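Local coordinates for protein cytochrome P450 RhF (PDB 6RO8) that is the heme domain of a class VII cytochrome P450, a heme-thiolate enzyme that probably inserts oxygen into organic substrates as part of a longer, self-sufficient monooxygenase, at residues P172-A176 / A271-A276; Y105-M109 / E215-W221. All blocks are in the same frame, centred on the assembly; numbering follows the deposited sequence.

Contact 1: residues P172-A176 / A271-A276; sequences PLMVA and AHETTA. With HEM (protoporphyrin IX containing Fe), chain B; HIS (histidine), chain C.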
loop_
_atom_site.group_PDB
_atom_site.type_symbol
_atom_site.label_atom_id
_atom_site.label_comp_id
_atom_site.label_asym_id
_atom_site.label_seq_id
_atom_site.Cartn_x
_atom_site.Cartn_y
_atom_site.Cartn_z
ATOM N N PRO A 172 -1.101 12.287 5.902
ATOM C CA PRO A 172 -1.962 11.141 5.564
ATOM C C PRO A 172 -2.489 10.436 6.791
ATOM O O PRO A 172 -3.658 10.028 6.804
ATOM C CB PRO A 172 -1.040 10.232 4.741
ATOM C CG PRO A 172 -0.022 11.140 4.215
ATOM C CD PRO A 172 0.231 12.128 5.303
ATOM N N LEU A 173 -1.656 10.306 7.833
ATOM C CA LEU A 173 -2.113 9.739 9.097
ATOM C C LEU A 173 -3.291 10.529 9.658
ATOM O O LEU A 173 -4.354 9.963 9.939
ATOM C CB LEU A 173 -0.965 9.711 10.101
ATOM C CG LEU A 173 -1.376 9.192 11.488
ATOM C CD1 LEU A 173 -2.008 7.803 11.368
ATOM C CD2 LEU A 173 -0.198 9.154 12.471
ATOM N N MET A 174 -3.126 11.846 9.809
ATOM C CA MET A 174 -4.200 12.673 10.344
ATOM C C MET A 174 -5.463 12.577 9.499
ATOM O O MET A 174 -6.573 12.458 10.032
ATOM C CB MET A 174 -3.746 14.119 10.422
ATOM C CG MET A 174 -3.106 14.487 11.709
ATOM S SD MET A 174 -2.448 16.123 11.435
ATOM C CE MET A 174 -0.783 15.734 10.904
ATOM N N VAL A 175 -5.318 12.662 8.180
ATOM C CA VAL A 175 -6.468 12.524 7.295
ATOM C C VAL A 175 -7.175 11.195 7.565
ATOM O O VAL A 175 -8.406 11.142 7.743
ATOM C CB VAL A 175 -6.011 12.668 5.829
ATOM C CG1 VAL A 175 -7.116 12.307 4.868
ATOM C CG2 VAL A 175 -5.507 14.109 5.581
ATOM N N ALA A 176 -6.392 10.110 7.670
ATOM C CA ALA A 176 -6.964 8.786 7.914
ATOM C C ALA A 176 -7.781 8.758 9.202
ATOM O O ALA A 176 -8.967 8.400 9.194
ATOM C CB ALA A 176 -5.854 7.736 7.958
ATOM N N ALA A 271 -5.252 3.008 5.650
ATOM C CA ALA A 271 -5.850 4.283 5.268
ATOM C C ALA A 271 -4.836 5.414 5.138
ATOM O O ALA A 271 -5.225 6.542 4.816
ATOM C CB ALA A 271 -6.934 4.691 6.271
ATOM N N HIS A 272 -3.549 5.162 5.366
ATOM C CA HIS A 272 -2.622 6.277 5.267
ATOM C C HIS A 272 -1.234 5.859 4.800
ATOM O O HIS A 272 -0.600 6.600 4.042
ATOM C CB HIS A 272 -2.547 7.015 6.609
ATOM C CG HIS A 272 -1.801 6.274 7.667
ATOM N ND1 HIS A 272 -0.471 6.506 7.931
ATOM C CD2 HIS A 272 -2.197 5.310 8.531
ATOM C CE1 HIS A 272 -0.076 5.706 8.906
ATOM N NE2 HIS A 272 -1.105 4.975 9.291
ATOM N N GLU A 273 -0.760 4.683 5.217
ATOM C CA GLU A 273 0.643 4.344 4.982
ATOM C C GLU A 273 0.974 4.257 3.493
ATOM O O GLU A 273 2.026 4.749 3.061
ATOM C CB GLU A 273 1.019 3.041 5.682
ATOM C CG GLU A 273 2.531 2.862 5.705
ATOM C CD GLU A 273 2.978 1.455 6.030
ATOM O OE1 GLU A 273 3.494 1.247 7.152
ATOM O OE2 GLU A 273 2.827 0.568 5.163
ATOM N N THR A 274 0.110 3.628 2.690
ATOM C CA THR A 274 0.390 3.564 1.258
ATOM C C THR A 274 0.299 4.944 0.597
ATOM O O THR A 274 1.013 5.205 -0.378
ATOM C CB THR A 274 -0.549 2.572 0.554
ATOM O OG1 THR A 274 -1.857 2.621 1.134
ATOM C CG2 THR A 274 -0.005 1.162 0.614
ATOM N N THR A 275 -0.573 5.829 1.109
ATOM C CA THR A 275 -0.647 7.202 0.619
ATOM C C THR A 275 0.630 7.980 0.924
ATOM O O THR A 275 1.082 8.782 0.095
ATOM C CB THR A 275 -1.863 7.900 1.222
ATOM O OG1 THR A 275 -3.029 7.116 0.962
ATOM C CG2 THR A 275 -2.067 9.274 0.614
ATOM N N ALA A 276 1.235 7.758 2.097
ATOM C CA ALA A 276 2.468 8.473 2.417
ATOM C C ALA A 276 3.627 7.954 1.579
ATOM O O ALA A 276 4.396 8.744 1.027
ATOM C CB ALA A 276 2.797 8.360 3.905
HETATM C CHA HEM B . -7.541 -2.519 -1.345
HETATM C CHB HEM B . -3.471 -0.203 -2.673
HETATM C CHC HEM B . -4.778 3.752 -0.138
HETATM C CHD HEM B . -8.578 1.227 1.533
HETATM C C1A HEM B . -6.315 -2.258 -1.919
HETATM C C2A HEM B . -5.516 -3.161 -2.728
HETATM C C3A HEM B . -4.405 -2.528 -3.089
HETATM C C4A HEM B . -4.433 -1.189 -2.523
HETATM C CMA HEM B . -3.287 -3.138 -3.960
HETATM C CAA HEM B . -5.887 -4.609 -3.123
HETATM C CBA HEM B . -6.463 -4.551 -4.525
HETATM C CGA HEM B . -6.942 -5.901 -4.983
HETATM O O1A HEM B . -6.795 -6.890 -4.224
HETATM O O2A HEM B . -7.474 -5.974 -6.116
HETATM C C1B HEM B . -3.513 1.082 -2.185
HETATM C C2B HEM B . -2.600 2.151 -2.543
HETATM C C3B HEM B . -2.952 3.247 -1.828
HETATM C C4B HEM B . -4.104 2.904 -1.005
HETATM C CMB HEM B . -1.446 1.982 -3.567
HETATM C CAB HEM B . -2.344 4.669 -1.831
HETATM C CBB HEM B . -1.454 5.127 -2.711
HETATM C C1C HEM B . -5.927 3.420 0.546
HETATM C C2C HEM B . -6.682 4.250 1.469
HETATM C C3C HEM B . -7.733 3.522 1.913
HETATM C C4C HEM B . -7.674 2.230 1.290
HETATM C CMC HEM B . -6.300 5.702 1.830
HETATM C CAC HEM B . -8.881 3.860 2.903
HETATM C CBC HEM B . -8.966 5.031 3.537
HETATM C C1D HEM B . -8.625 -0.006 0.933
HETATM C C2D HEM B . -9.608 -1.032 1.190
HETATM C C3D HEM B . -9.337 -2.061 0.395
HETATM C C4D HEM B . -8.161 -1.730 -0.403
HETATM C CMD HEM B . -10.770 -0.966 2.205
HETATM C CAD HEM B . -10.141 -3.381 0.377
HETATM C CBD HEM B . -11.320 -3.324 -0.584
HETATM C CGD HEM B . -11.762 -4.734 -0.904
HETATM O O1D HEM B . -11.158 -5.683 -0.360
HETATM O O2D HEM B . -12.709 -4.926 -1.707
HETATM N NA HEM B . -5.614 -1.076 -1.807
HETATM N NB HEM B . -4.410 1.577 -1.249
HETATM N NC HEM B . -6.568 2.196 0.471
HETATM N ND HEM B . -7.759 -0.465 -0.048
HETATM FE FE HEM B . -6.098 0.590 -0.645
HETATM N N HIS C . -2.337 -2.397 3.604
HETATM C CA HIS C . -2.439 -2.092 2.182
HETATM C C HIS C . -2.585 -0.591 1.948
HETATM O O HIS C . -2.804 -0.166 0.805
HETATM C CB HIS C . -3.619 -2.838 1.557
HETATM C CG HIS C . -4.840 -2.871 2.422
HETATM N ND1 HIS C . -6.085 -2.486 1.968
HETATM C CD2 HIS C . -5.008 -3.240 3.714
HETATM C CE1 HIS C . -6.966 -2.619 2.944
HETATM N NE2 HIS C . -6.338 -3.075 4.014
HETATM O OXT HIS C . -2.489 0.206 2.882
HETATM O O HOH W 1 -5.013 -0.420 1.116
#

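Contact 2: residues Y105-M109 / E215-W221; sequences YKYGM and EGVGQFW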
loop_
_atom_site.group_PDB
_atom_site.type_symbol
_atom_site.label_atom_id
_atom_site.label_comp_id
_atom_site.label_asym_id
_atom_site.label_seq_id
_atom_site.Cartn_x
_atom_site.Cartn_y
_atom_site.Cartn_z
ATOM N N TYR A 105 -2.020 -11.149 24.303
ATOM C CA TYR A 105 -2.944 -10.114 23.873
ATOM C C TYR A 105 -4.221 -10.677 23.252
ATOM O O TYR A 105 -5.038 -9.900 22.745
ATOM C CB TYR A 105 -2.244 -9.159 22.892
ATOM C CG TYR A 105 -1.146 -8.365 23.565
ATOM C CD1 TYR A 105 -1.445 -7.250 24.345
ATOM C CD2 TYR A 105 0.178 -8.750 23.458
ATOM C CE1 TYR A 105 -0.453 -6.538 24.986
ATOM C CE2 TYR A 105 1.177 -8.040 24.089
ATOM C CZ TYR A 105 0.857 -6.936 24.855
ATOM O OH TYR A 105 1.857 -6.232 25.492
ATOM N N LYS A 106 -4.422 -11.993 23.316
ATOM C CA LYS A 106 -5.535 -12.671 22.648
ATOM C C LYS A 106 -5.739 -12.119 21.240
ATOM O O LYS A 106 -6.838 -11.735 20.841
ATOM C CB LYS A 106 -6.825 -12.577 23.470
ATOM C CG LYS A 106 -6.763 -13.262 24.836
ATOM C CD LYS A 106 -6.719 -14.786 24.738
ATOM C CE LYS A 106 -6.358 -15.449 26.088
ATOM N NZ LYS A 106 -5.266 -16.476 25.989
ATOM N N TYR A 107 -4.645 -12.077 20.485
ATOM C CA TYR A 107 -4.658 -11.494 19.148
ATOM C C TYR A 107 -5.558 -12.306 18.228
ATOM O O TYR A 107 -5.429 -13.529 18.132
ATOM C CB TYR A 107 -3.228 -11.447 18.613
ATOM C CG TYR A 107 -3.010 -10.875 17.237
ATOM C CD1 TYR A 107 -3.030 -9.499 17.015
ATOM C CD2 TYR A 107 -2.697 -11.708 16.169
ATOM C CE1 TYR A 107 -2.781 -8.963 15.743
ATOM C CE2 TYR A 107 -2.452 -11.195 14.904
ATOM C CZ TYR A 107 -2.490 -9.825 14.692
ATOM O OH TYR A 107 -2.241 -9.331 13.426
ATOM N N GLY A 108 -6.475 -11.625 17.549
ATOM C CA GLY A 108 -7.496 -12.348 16.820
ATOM C C GLY A 108 -7.742 -11.826 15.426
ATOM O O GLY A 108 -8.875 -11.850 14.934
ATOM N N MET A 109 -6.691 -11.356 14.776
ATOM C CA MET A 109 -6.843 -10.789 13.443
ATOM C C MET A 109 -7.269 -11.866 12.463
ATOM O O MET A 109 -6.567 -12.862 12.294
ATOM C CB MET A 109 -5.529 -10.169 12.995
ATOM C CG MET A 109 -5.539 -9.735 11.574
ATOM S SD MET A 109 -6.123 -8.064 11.428
ATOM C CE MET A 109 -6.787 -8.164 9.777
ATOM N N GLU A 215 5.260 -8.069 20.368
ATOM C CA GLU A 215 4.750 -7.120 21.354
ATOM C C GLU A 215 4.032 -5.954 20.677
ATOM O O GLU A 215 2.878 -5.648 20.997
ATOM C CB GLU A 215 5.897 -6.617 22.228
ATOM C CG GLU A 215 6.105 -7.441 23.488
ATOM C CD GLU A 215 4.927 -7.343 24.441
ATOM O OE1 GLU A 215 4.109 -6.409 24.284
ATOM O OE2 GLU A 215 4.811 -8.201 25.343
ATOM N N GLY A 216 4.696 -5.309 19.710
ATOM C CA GLY A 216 4.083 -4.181 19.026
ATOM C C GLY A 216 2.774 -4.545 18.357
ATOM O O GLY A 216 1.768 -3.846 18.503
ATOM N N VAL A 217 2.770 -5.649 17.613
ATOM C CA VAL A 217 1.547 -6.122 16.971
ATOM C C VAL A 217 0.479 -6.426 18.019
ATOM O O VAL A 217 -0.690 -6.045 17.867
ATOM C CB VAL A 217 1.869 -7.349 16.094
ATOM C CG1 VAL A 217 0.606 -8.101 15.704
ATOM C CG2 VAL A 217 2.643 -6.916 14.858
ATOM N N GLY A 218 0.863 -7.104 19.105
ATOM C CA GLY A 218 -0.105 -7.426 20.138
ATOM C C GLY A 218 -0.727 -6.185 20.749
ATOM O O GLY A 218 -1.952 -6.077 20.866
ATOM N N GLN A 219 0.113 -5.226 21.144
ATOM C CA GLN A 219 -0.403 -3.983 21.701
ATOM C C GLN A 219 -1.306 -3.269 20.709
ATOM O O GLN A 219 -2.385 -2.791 21.073
ATOM C CB GLN A 219 0.753 -3.088 22.117
ATOM C CG GLN A 219 1.659 -3.721 23.149
ATOM C CD GLN A 219 2.832 -2.834 23.472
ATOM O OE1 GLN A 219 2.894 -1.691 23.018
ATOM N NE2 GLN A 219 3.779 -3.355 24.241
ATOM N N PHE A 220 -0.876 -3.192 19.449
ATOM C CA PHE A 220 -1.716 -2.666 18.376
ATOM C C PHE A 220 -3.114 -3.282 18.409
ATOM O O PHE A 220 -4.120 -2.572 18.352
ATOM C CB PHE A 220 -1.029 -2.931 17.030
ATOM C CG PHE A 220 -1.540 -2.089 15.895
ATOM C CD1 PHE A 220 -2.484 -1.093 16.110
ATOM C CD2 PHE A 220 -1.075 -2.309 14.601
ATOM C CE1 PHE A 220 -2.944 -0.331 15.057
ATOM C CE2 PHE A 220 -1.523 -1.554 13.560
ATOM C CZ PHE A 220 -2.462 -0.563 13.786
ATOM N N TRP A 221 -3.192 -4.607 18.496
ATOM C CA TRP A 221 -4.485 -5.272 18.615
ATOM C C TRP A 221 -5.238 -4.785 19.846
ATOM O O TRP A 221 -6.423 -4.440 19.770
ATOM C CB TRP A 221 -4.290 -6.790 18.678
ATOM C CG TRP A 221 -5.576 -7.551 18.724
ATOM C CD1 TRP A 221 -6.165 -8.113 19.821
ATOM C CD2 TRP A 221 -6.442 -7.831 17.620
ATOM N NE1 TRP A 221 -7.343 -8.724 19.466
ATOM C CE2 TRP A 221 -7.538 -8.566 18.121
ATOM C CE3 TRP A 221 -6.398 -7.533 16.258
ATOM C CZ2 TRP A 221 -8.578 -9.003 17.309
ATOM C CZ3 TRP A 221 -7.433 -7.965 15.451
ATOM C CH2 TRP A 221 -8.510 -8.693 15.981
#

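Contact 1: residues P172-A176 / A271-A276
A small, buried contact packs the E helix (170-179) against the start of helix 273-288 and the two residues before it, at the I-helix break beside the heme. The two chain pieces bury 285 Å² together. About half of it falls to Pro172 and His272, whose CA atoms are 4.9 Å apart. His272 is the N-cap of helix 273-288, and its CB lies 3.2 Å from Pro172 O and 3.6 Å from Ala176 CB. Leu173 CD1 covers one face of the imidazole in a CH-pi contact, 3.7 Å from the ring centroid and 11° off the normal. Small residues allow the close approach: Ala176 CB is 3.6 Å from Ala271 CB, and Pro172 CG is 4.0 Å from Ala276 CB. The sequence AHETT matches the oxygen-activation motif of P450s. Its Thr274 turns to the distal pocket, with OG1 3.0 Å from both O and OXT of the bound histidine, while a water lies 2.3 Å from the heme FE. On the side of helix 384-401, Glu390 and Phe394 touch Pro172; helix 187-202 meets Leu173 and Glu273, and helix 134-155 packs on Met174 and Val175.

Contact 2: residues Y105-M109 / E215-W221
The loop that follows helix 96-104 lies along helix 207-233, burying 481 Å² between the two segments. Tyr105 OH donates a hydrogen bond to Glu215 OE1 at 2.6 Å. Glu215 OE1 also accepts from Gln219 NE2 (3.1 Å), one helical turn on, so a single carboxylate oxygen serves both the loop and its own helix. The Tyr105 ring lies flat on the helix backbone, with Gly218 C and Gln219 N over one face and CD2 3.6 Å from Gly218 CA; a beta carbon on Gly218 would fall 2.3 Å from Tyr105 CD2. Aromatic and apolar contacts centre on Trp221. The backbone of Tyr107, Gly108 and Met109 passes over one face of the indole, with Tyr107 CA 3.9 Å from the five-membered ring centroid in a CH-pi contact and Gly108 C 3.3 Å from Trp221 CH2. Tyr107 fits between Trp221 and Val217, its CD1 3.4 Å from Trp221 CB and its CE1 3.5 Å from Val217 CG1. Trp221 also stacks on His261. Helix 96-104 ends in a Schellman motif, with Lys106, at positive phi, as the C-prime residue. In P450 terms the arrangement is the B-C loop docked on the G helix, a region that borders the substrate access route in many family members.

Overall arrangement
From the N terminus the chain meets the segments in the order 105-109, 172-176, 215-221 and 271-276, so the two contacts cross: contact 2 closes the loop from 105 to 221, and contact 1 the overlapping loop from 172 to 276. Their centres are 21 Å apart and their nearest atoms about 7 Å, without touching. Contact 1 ties the E helix to the I-helix break beside the heme; contact 2 ties the B-C loop to the G helix, farther from the chain's centre. Helix 187-202 bridges them, touching Leu173 and Glu273 in one and Val217 and Phe220 in the other. Helix 257-270, which packs on Tyr107 and Trp221, leads straight into residues 271-276.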